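PDB 3HPD: hydroxyethylthiazole kinase from Pyrococcus horikoshii, which probably phosphorylates the hydroxyl group of 4-methyl-5-(2-hydroxyethyl)thiazole with ATP and magnesium, a step towards thiamine diphosphate. Local coordinates for residues Arg15-Asn20 with Ser40-His45; Ala31-Ala36 with Ala198-Ala203; Glu52-Ala57 with Leu85-Val90. One frame throughout, in Å; residues are numbered along the deposited sequence.

Overall arrangement
Contact 1 pairs the parallel strands 17-21 and 40-43, and the other two contacts flank the sheet on its two faces. In contact 2, helices 27-37 and 193-205 lie over the face that carries Val18, Asn20, Pro41 and Met43. In contact 3, helix 50-56 covers the face of Leu17, His19 and Val42, where His19 ND1 comes within 3.4 Å of Ile54 CG1. The centre of contact 1 is about 9 Å from the centres of the other two, which are about 15 Å apart. Met43 is predicted to bind substrate, and the Asn20 side chain is about 11 Å from those of Lys118 and Gly192, predicted ATP and substrate sites. All three contacts touch a second subunit.

Contact 1: residues Arg15-Asn20 with Ser40-His45; sequences RPLVHN and SPVMAH
Ser40, Val42 and Asn20 give up the most surface where strands 17-20 and 40-43 run parallel, 4.7 Å apart at the axes. Ser40 uses both backbone polar groups: its N donates to Pro16 O and its O accepts from Val18 N at 2.8 Å. Val42 repeats this two residues on, its N reaching Val18 O and its O receiving Asn20 N, a nearly straight bond. The Val42 N donor stands above the carbonyl plane of Val18, at the longer distance of 3.2 Å from Val18 O. Beyond the serine, a water donates to Arg15 O and also hydrogen-bonds Ser40 OG, bridging the start of the pair. Val42 turns CG1 between its backbone N and carbonyl carbon (chi1 60°), where that methyl lies 3.5 Å from His19 CA and 3.8 Å from Leu17 CD1. On the other face Asn20 and Met43 lie side by side, pointing the same way. The Met43 chain is bent at chi2, and its CE lies 3.6 Å from Asn20 CB, while Asn20 ND2 makes a weak bond to Val18 O. His19 NE2 donates to Ala44 O, just past the end of strand 40-43, at 2.8 Å and 168°, with the oxygen close to the ring plane. This bond is likely to hold the ring's rotation, and it ties the side chain to the loop after strand 40-43. Helix 27-37, which connects the strands, packs on Asn20, Pro41 and Met43, and strand 59-63 bonds the far side of strand 17-21. The arrangement is a beta-alpha-beta crossover at the edge of the chain's central sheet, as in the ribokinase-like fold; it sets Met43, a predicted substrate-binding residue, next to Asn20 and against Val25 of the second subunit.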
loop_
_atom_site.group_PDB
_atom_site.type_symbol
_atom_site.label_atom_id
_atom_site.label_comp_id
_atom_site.label_asym_id
_atom_site.label_seq_id
_atom_site.Cartn_x
_atom_site.Cartn_y
_atom_site.Cartn_z
ATOM N N ARG A 15 9.826 -22.687 -2.951
ATOM C CA ARG A 15 9.796 -21.284 -2.532
ATOM C C ARG A 15 10.396 -20.377 -3.616
ATOM O O ARG A 15 11.393 -19.696 -3.387
ATOM C CB ARG A 15 10.586 -21.108 -1.230
ATOM C CG ARG A 15 10.137 -21.995 -0.062
ATOM C CD ARG A 15 9.192 -21.265 0.886
ATOM N NE ARG A 15 7.796 -21.652 0.714
ATOM C CZ ARG A 15 7.164 -22.541 1.469
ATOM N NH1 ARG A 15 7.801 -23.148 2.464
ATOM N NH2 ARG A 15 5.893 -22.821 1.230
ATOM N N PRO A 16 9.785 -20.345 -4.810
ATOM C CA PRO A 16 10.303 -19.510 -5.898
ATOM C C PRO A 16 10.294 -18.005 -5.607
ATOM O O PRO A 16 9.440 -17.508 -4.869
ATOM C CB PRO A 16 9.392 -19.872 -7.067
ATOM C CG PRO A 16 8.081 -20.130 -6.381
ATOM C CD PRO A 16 8.495 -20.954 -5.182
ATOM N N LEU A 17 11.259 -17.295 -6.186
ATOM C CA LEU A 17 11.354 -15.846 -6.031
ATOM C C LEU A 17 10.624 -15.256 -7.234
ATOM O O LEU A 17 11.002 -15.507 -8.377
ATOM C CB LEU A 17 12.821 -15.392 -6.031
ATOM C CG LEU A 17 13.076 -13.879 -5.993
ATOM C CD1 LEU A 17 12.426 -13.272 -4.755
ATOM C CD2 LEU A 17 14.573 -13.605 -5.989
ATOM N N VAL A 18 9.575 -14.483 -6.978
ATOM C CA VAL A 18 8.793 -13.897 -8.057
ATOM C C VAL A 18 9.002 -12.393 -8.122
ATOM O O VAL A 18 8.611 -11.658 -7.215
ATOM C CB VAL A 18 7.287 -14.209 -7.872
ATOM C CG1 VAL A 18 6.484 -13.642 -9.038
ATOM C CG2 VAL A 18 7.083 -15.715 -7.764
ATOM N N HIS A 19 9.638 -11.950 -9.201
ATOM C CA HIS A 19 9.925 -10.539 -9.414
ATOM C C HIS A 19 8.700 -9.812 -9.958
ATOM O O HIS A 19 8.186 -10.162 -11.021
ATOM C CB HIS A 19 11.088 -10.403 -10.402
ATOM C CG HIS A 19 11.433 -8.988 -10.747
ATOM N ND1 HIS A 19 12.266 -8.662 -11.794
ATOM C CD2 HIS A 19 11.057 -7.813 -10.184
ATOM C CE1 HIS A 19 12.388 -7.348 -11.865
ATOM N NE2 HIS A 19 11.664 -6.809 -10.899
ATOM N N ASN A 20 8.240 -8.798 -9.230
ATOM C CA ASN A 20 7.075 -8.023 -9.649
ATOM C C ASN A 20 7.421 -6.590 -10.035
ATOM O O ASN A 20 8.091 -5.877 -9.283
ATOM C CB ASN A 20 6.025 -7.952 -8.524
ATOM C CG ASN A 20 5.404 -9.294 -8.204
ATOM O OD1 ASN A 20 4.223 -9.528 -8.477
ATOM N ND2 ASN A 20 6.191 -10.185 -7.612
ATOM N N SER A 40 8.278 -16.217 -2.552
ATOM C CA SER A 40 8.964 -15.018 -2.074
ATOM C C SER A 40 8.842 -13.907 -3.111
ATOM O O SER A 40 9.194 -14.091 -4.275
ATOM C CB SER A 40 10.446 -15.307 -1.819
ATOM O OG SER A 40 10.612 -16.250 -0.776
ATOM N N PRO A 41 8.336 -12.734 -2.702
ATOM C CA PRO A 41 8.202 -11.640 -3.661
ATOM C C PRO A 41 9.376 -10.673 -3.613
ATOM O O PRO A 41 10.092 -10.586 -2.618
ATOM C CB PRO A 41 6.935 -10.950 -3.195
ATOM C CG PRO A 41 7.121 -10.991 -1.692
ATOM C CD PRO A 41 7.604 -12.425 -1.456
ATOM N N VAL A 42 9.565 -9.957 -4.711
ATOM C CA VAL A 42 10.573 -8.916 -4.787
ATOM C C VAL A 42 10.029 -7.909 -5.783
ATOM O O VAL A 42 9.729 -8.252 -6.927
ATOM C CB VAL A 42 11.970 -9.423 -5.244
ATOM C CG1 VAL A 42 11.903 -10.052 -6.628
ATOM C CG2 VAL A 42 12.955 -8.252 -5.240
ATOM N N MET A 43 9.849 -6.676 -5.322
ATOM C CA MET A 43 9.352 -5.605 -6.174
ATOM C C MET A 43 10.525 -4.699 -6.534
ATOM O O MET A 43 11.173 -4.131 -5.654
ATOM C CB MET A 43 8.271 -4.795 -5.447
ATOM C CG MET A 43 6.865 -5.394 -5.520
ATOM S SD MET A 43 6.737 -7.052 -4.830
ATOM C CE MET A 43 4.989 -7.384 -5.079
ATOM N N ALA A 44 10.808 -4.584 -7.827
ATOM C CA ALA A 44 11.907 -3.752 -8.301
ATOM C C ALA A 44 11.618 -3.301 -9.726
ATOM O O ALA A 44 11.055 -4.055 -10.523
ATOM C CB ALA A 44 13.214 -4.528 -8.250
ATOM N N HIS A 45 12.017 -2.078 -10.051
ATOM C CA HIS A 45 11.763 -1.536 -11.379
ATOM C C HIS A 45 12.923 -0.728 -11.963
ATOM O O HIS A 45 12.957 -0.477 -13.164
ATOM C CB HIS A 45 10.524 -0.638 -11.334
ATOM C CG HIS A 45 10.704 0.582 -10.484
ATOM N ND1 HIS A 45 10.728 0.532 -9.109
ATOM C CD2 HIS A 45 10.933 1.874 -10.821
ATOM C CE1 HIS A 45 10.969 1.742 -8.631
ATOM N NE2 HIS A 45 11.098 2.573 -9.647
HETATM O O HOH W 1 12.732 -17.902 -1.616
#

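Contact 2: residues Ala31-Ala36 with Ala198-Ala203; sequences ANALLA and AALTGA
Leu34 has CG anti to its carbonyl carbon (chi1 -82°), and its branch end reaches over to helix 198-203; Leu200, with CG likewise anti to the carbonyl carbon (chi1 -64°), answers from the other helix. The two Leu34 methyls divide the work. Leu34 CD2 sits 3.3 Å from Ala199 O and 3.8 Å from Ala203 CB, touching two successive turns, while Leu34 CD1 meets Ala199 CB at 4.1 Å. In return Leu200 CD2 comes to 3.6 Å from Ala33 O and 4.3 Å from Ala33 CB. Leu34 CD2 and Leu200 CD2 barely meet, at 4.5 Å. Each leucine therefore lies chiefly against the backbone and alanine methyls of the opposite helix. The axes of the two segments pass 9.2 Å apart and cross at -39°. Leu34 also rests on Val18, Asn20 and Pro41 of the adjoining sheet, and Leu246 of helix 235-248 packs on both Ala33 and Leu200. An alanine in place of Leu34 would probably open a gap between the two helices, leaving Ala203 CB and the Ala199 carbonyl without the methyl that packs on them. The interface is held by van der Waals packing, with methyls set against helical carbonyl oxygens. Ala199 O is also engaged within its own helix, where it accepts weak bonds from Gly202 N and Ala203 N. With methyls and helical carbonyls meeting and no directional bonds between the two segments, the attraction in this buried seam probably rests on close fit of shapes and exclusion of water.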
loop_
_atom_site.group_PDB
_atom_site.type_symbol
_atom_site.label_atom_id
_atom_site.label_comp_id
_atom_site.label_asym_id
_atom_site.label_seq_id
_atom_site.Cartn_x
_atom_site.Cartn_y
_atom_site.Cartn_z
ATOM N N ALA A 31 2.459 -8.834 -2.585
ATOM C CA ALA A 31 3.646 -9.347 -1.911
ATOM C C ALA A 31 3.205 -10.288 -0.798
ATOM O O ALA A 31 3.751 -11.380 -0.642
ATOM C CB ALA A 31 4.464 -8.205 -1.326
ATOM N N ASN A 32 2.209 -9.861 -0.024
ATOM C CA ASN A 32 1.713 -10.688 1.062
ATOM C C ASN A 32 0.951 -11.908 0.565
ATOM O O ASN A 32 0.918 -12.936 1.239
ATOM C CB ASN A 32 0.846 -9.866 2.015
ATOM C CG ASN A 32 1.675 -9.071 2.999
ATOM O OD1 ASN A 32 2.720 -9.539 3.455
ATOM N ND2 ASN A 32 1.212 -7.875 3.343
ATOM N N ALA A 33 0.338 -11.801 -0.610
ATOM C CA ALA A 33 -0.380 -12.940 -1.169
ATOM C C ALA A 33 0.660 -14.005 -1.520
ATOM O O ALA A 33 0.468 -15.193 -1.246
ATOM C CB ALA A 33 -1.163 -12.520 -2.412
ATOM N N LEU A 34 1.768 -13.578 -2.120
ATOM C CA LEU A 34 2.831 -14.507 -2.485
ATOM C C LEU A 34 3.450 -15.154 -1.248
ATOM O O LEU A 34 3.692 -16.359 -1.233
ATOM C CB LEU A 34 3.913 -13.790 -3.303
ATOM C CG LEU A 34 3.594 -13.650 -4.795
ATOM C CD1 LEU A 34 4.487 -12.599 -5.439
ATOM C CD2 LEU A 34 3.776 -15.004 -5.470
ATOM N N LEU A 35 3.706 -14.363 -0.211
ATOM C CA LEU A 35 4.293 -14.917 1.013
ATOM C C LEU A 35 3.355 -15.931 1.676
ATOM O O LEU A 35 3.797 -16.973 2.154
ATOM C CB LEU A 35 4.628 -13.800 2.008
ATOM C CG LEU A 35 5.837 -12.917 1.676
ATOM C CD1 LEU A 35 5.903 -11.770 2.677
ATOM C CD2 LEU A 35 7.123 -13.737 1.713
ATOM N N ALA A 36 2.062 -15.626 1.702
ATOM C CA ALA A 36 1.094 -16.533 2.313
ATOM C C ALA A 36 1.055 -17.866 1.570
ATOM O O ALA A 36 0.963 -18.927 2.191
ATOM C CB ALA A 36 -0.298 -15.894 2.320
ATOM N N ALA A 198 -2.553 -12.864 -10.674
ATOM C CA ALA A 198 -1.430 -12.761 -11.605
ATOM C C ALA A 198 -0.124 -12.999 -10.855
ATOM O O ALA A 198 0.768 -13.696 -11.343
ATOM C CB ALA A 198 -1.413 -11.386 -12.267
ATOM N N ALA A 199 -0.012 -12.422 -9.660
ATOM C CA ALA A 199 1.194 -12.588 -8.849
ATOM C C ALA A 199 1.374 -14.047 -8.432
ATOM O O ALA A 199 2.484 -14.582 -8.483
ATOM C CB ALA A 199 1.128 -11.691 -7.610
ATOM N N LEU A 200 0.284 -14.692 -8.023
ATOM C CA LEU A 200 0.346 -16.094 -7.610
ATOM C C LEU A 200 0.711 -16.973 -8.801
ATOM O O LEU A 200 1.435 -17.960 -8.657
ATOM C CB LEU A 200 -1.002 -16.541 -7.035
ATOM C CG LEU A 200 -1.452 -15.831 -5.753
ATOM C CD1 LEU A 200 -2.850 -16.291 -5.384
ATOM C CD2 LEU A 200 -0.474 -16.123 -4.627
ATOM N N THR A 201 0.196 -16.616 -9.973
ATOM C CA THR A 201 0.489 -17.363 -11.189
ATOM C C THR A 201 1.998 -17.331 -11.422
ATOM O O THR A 201 2.582 -18.294 -11.918
ATOM C CB THR A 201 -0.236 -16.754 -12.405
ATOM O OG1 THR A 201 -1.651 -16.898 -12.232
ATOM C CG2 THR A 201 0.186 -17.455 -13.692
ATOM N N GLY A 202 2.624 -16.216 -11.057
ATOM C CA GLY A 202 4.064 -16.100 -11.214
ATOM C C GLY A 202 4.780 -17.178 -10.421
ATOM O O GLY A 202 5.790 -17.728 -10.869
ATOM N N ALA A 203 4.263 -17.484 -9.233
ATOM C CA ALA A 203 4.860 -18.517 -8.394
ATOM C C ALA A 203 4.641 -19.901 -9.007
ATOM O O ALA A 203 5.559 -20.716 -9.061
ATOM C CB ALA A 203 4.266 -18.466 -6.987
#

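Contact 3: residues Glu52-Ala57 with Leu85-Val90; sequences EMIRLA and LGKPIV
Lys87 reaches the C-terminal end of helix 52-56 with its side chain from CG to NZ, and its NZ is gripped by three backbone carbonyls. Lys87 NZ donates to Ala57 O at 2.7 Å, nearly in line with the carbonyl, and to Ile54 O at 2.9 Å, in the carbonyl plane on a lone pair. The third bond, to Arg55 O, is weak. The bend at chi2 (-58°) sets Lys87 CD 3.5 Å from Ala57 O, and the bend at chi4 (71°) turns NZ to the carbonyls; Lys87 CG lies 4.2 Å from Ile54 CG2. The ammonium group meets carbonyls at the end of the helix, where its charge would probably be stabilised by the helix dipole. Ile54 is buried on this side, and beyond the contact it packs on Ala78, Ile81 and Val60. Toward solvent the fit is looser. There Leu85 CD1 touches Arg55 CG at 3.8 Å, the two side chains crossing at about a right angle, and approaches Ile54 CG2 at 4.1 Å. Leu85 and Arg55 are both exposed, and the Arg55 chain is extended from CG to NE and leads away from the leucine. Nothing polar joins this pair, in contrast to the three bonds made by the lysine. Gly86, with positive phi, closes helix 69-85 as the C-prime residue of a Schellman motif, with Lys87 N bonded to Ala82 O and Gly86 N to Asn83 O. The turn delivers Lys87 just before strand 89-92, so one helix's end cap carries the lysine that ties down the end of another. Joining the ends of two helices just before the parallel strands 59-63 and 89-92 is in keeping with the layered alpha-beta architecture of the ribokinase-like fold.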
loop_
_atom_site.group_PDB
_atom_site.type_symbol
_atom_site.label_atom_id
_atom_site.label_comp_id
_atom_site.label_asym_id
_atom_site.label_seq_id
_atom_site.Cartn_x
_atom_site.Cartn_y
_atom_site.Cartn_z
ATOM N N GLU A 52 20.103 -7.778 -12.965
ATOM C CA GLU A 52 20.498 -8.564 -11.801
ATOM C C GLU A 52 19.311 -9.153 -11.047
ATOM O O GLU A 52 19.383 -10.275 -10.545
ATOM C CB GLU A 52 21.341 -7.714 -10.851
ATOM C CG GLU A 52 22.713 -7.377 -11.404
ATOM C CD GLU A 52 23.450 -6.366 -10.550
ATOM O OE1 GLU A 52 23.790 -6.695 -9.398
ATOM O OE2 GLU A 52 23.681 -5.240 -11.035
ATOM N N MET A 53 18.217 -8.404 -10.975
ATOM C CA MET A 53 17.037 -8.880 -10.263
ATOM C C MET A 53 16.322 -10.000 -11.030
ATOM O O MET A 53 15.903 -10.994 -10.439
ATOM C CB MET A 53 16.077 -7.714 -9.997
ATOM C CG MET A 53 15.160 -7.942 -8.808
ATOM S SD MET A 53 16.089 -8.226 -7.279
ATOM C CE MET A 53 16.152 -6.565 -6.584
ATOM N N ILE A 54 16.194 -9.848 -12.344
ATOM C CA ILE A 54 15.529 -10.865 -13.157
ATOM C C ILE A 54 16.379 -12.137 -13.212
ATOM O O ILE A 54 15.856 -13.243 -13.352
ATOM C CB ILE A 54 15.250 -10.338 -14.580
ATOM C CG1 ILE A 54 14.292 -9.142 -14.497
ATOM C CG2 ILE A 54 14.622 -11.437 -15.443
ATOM C CD1 ILE A 54 14.027 -8.464 -15.820
ATOM N N ARG A 55 17.691 -11.970 -13.094
ATOM C CA ARG A 55 18.615 -13.104 -13.094
ATOM C C ARG A 55 18.396 -13.889 -11.808
ATOM O O ARG A 55 18.463 -15.120 -11.778
ATOM C CB ARG A 55 20.060 -12.610 -13.119
ATOM C CG ARG A 55 20.566 -12.144 -14.470
ATOM C CD ARG A 55 21.983 -11.611 -14.326
ATOM N NE ARG A 55 22.649 -11.408 -15.611
ATOM C CZ ARG A 55 23.940 -11.120 -15.733
ATOM N NH1 ARG A 55 24.698 -11.002 -14.649
ATOM N NH2 ARG A 55 24.480 -10.961 -16.935
ATOM N N LEU A 56 18.141 -13.145 -10.741
ATOM C CA LEU A 56 17.923 -13.705 -9.416
ATOM C C LEU A 56 16.567 -14.402 -9.314
ATOM O O LEU A 56 16.440 -15.439 -8.661
ATOM C CB LEU A 56 18.004 -12.571 -8.389
ATOM C CG LEU A 56 18.795 -12.737 -7.094
ATOM C CD1 LEU A 56 20.131 -13.392 -7.372
ATOM C CD2 LEU A 56 18.988 -11.363 -6.460
ATOM N N ALA A 57 15.568 -13.830 -9.980
ATOM C CA ALA A 57 14.198 -14.343 -9.957
ATOM C C ALA A 57 13.941 -15.629 -10.727
ATOM O O ALA A 57 14.722 -16.025 -11.590
ATOM C CB ALA A 57 13.243 -13.260 -10.454
ATOM N N LEU A 85 16.742 -14.730 -20.941
ATOM C CA LEU A 85 17.145 -15.686 -19.910
ATOM C C LEU A 85 16.226 -16.898 -19.800
ATOM O O LEU A 85 16.588 -17.914 -19.203
ATOM C CB LEU A 85 17.203 -14.989 -18.548
ATOM C CG LEU A 85 18.267 -13.908 -18.343
ATOM C CD1 LEU A 85 17.940 -13.094 -17.097
ATOM C CD2 LEU A 85 19.640 -14.559 -18.215
ATOM N N GLY A 86 15.030 -16.791 -20.363
ATOM C CA GLY A 86 14.103 -17.900 -20.280
ATOM C C GLY A 86 13.323 -17.909 -18.978
ATOM O O GLY A 86 12.871 -18.961 -18.532
ATOM N N LYS A 87 13.183 -16.748 -18.347
ATOM C CA LYS A 87 12.412 -16.660 -17.112
ATOM C C LYS A 87 10.955 -16.428 -17.528
ATOM O O LYS A 87 10.667 -15.519 -18.305
ATOM C CB LYS A 87 12.906 -15.495 -16.246
ATOM C CG LYS A 87 14.363 -15.609 -15.792
ATOM C CD LYS A 87 14.608 -16.887 -14.999
ATOM C CE LYS A 87 16.078 -17.044 -14.611
ATOM N NZ LYS A 87 16.516 -16.086 -13.563
ATOM N N PRO A 88 10.019 -17.251 -17.027
ATOM C CA PRO A 88 8.618 -17.060 -17.409
ATOM C C PRO A 88 8.053 -15.693 -17.030
ATOM O O PRO A 88 8.358 -15.156 -15.964
ATOM C CB PRO A 88 7.907 -18.215 -16.705
ATOM C CG PRO A 88 8.748 -18.445 -15.494
ATOM C CD PRO A 88 10.152 -18.344 -16.049
ATOM N N ILE A 89 7.235 -15.140 -17.921
ATOM C CA ILE A 89 6.625 -13.831 -17.712
ATOM C C ILE A 89 5.103 -13.903 -17.644
ATOM O O ILE A 89 4.467 -14.546 -18.479
ATOM C CB ILE A 89 6.990 -12.869 -18.862
ATOM C CG1 ILE A 89 8.510 -12.740 -18.971
ATOM C CG2 ILE A 89 6.347 -11.502 -18.629
ATOM C CD1 ILE A 89 8.968 -12.097 -20.253
ATOM N N VAL A 90 4.529 -13.239 -16.642
ATOM C CA VAL A 90 3.079 -13.172 -16.478
ATOM C C VAL A 90 2.685 -11.710 -16.663
ATOM O O VAL A 90 3.233 -10.828 -15.999
ATOM C CB VAL A 90 2.626 -13.605 -15.063
ATOM C CG1 VAL A 90 1.110 -13.470 -14.947
ATOM C CG2 VAL A 90 3.056 -15.040 -14.785
#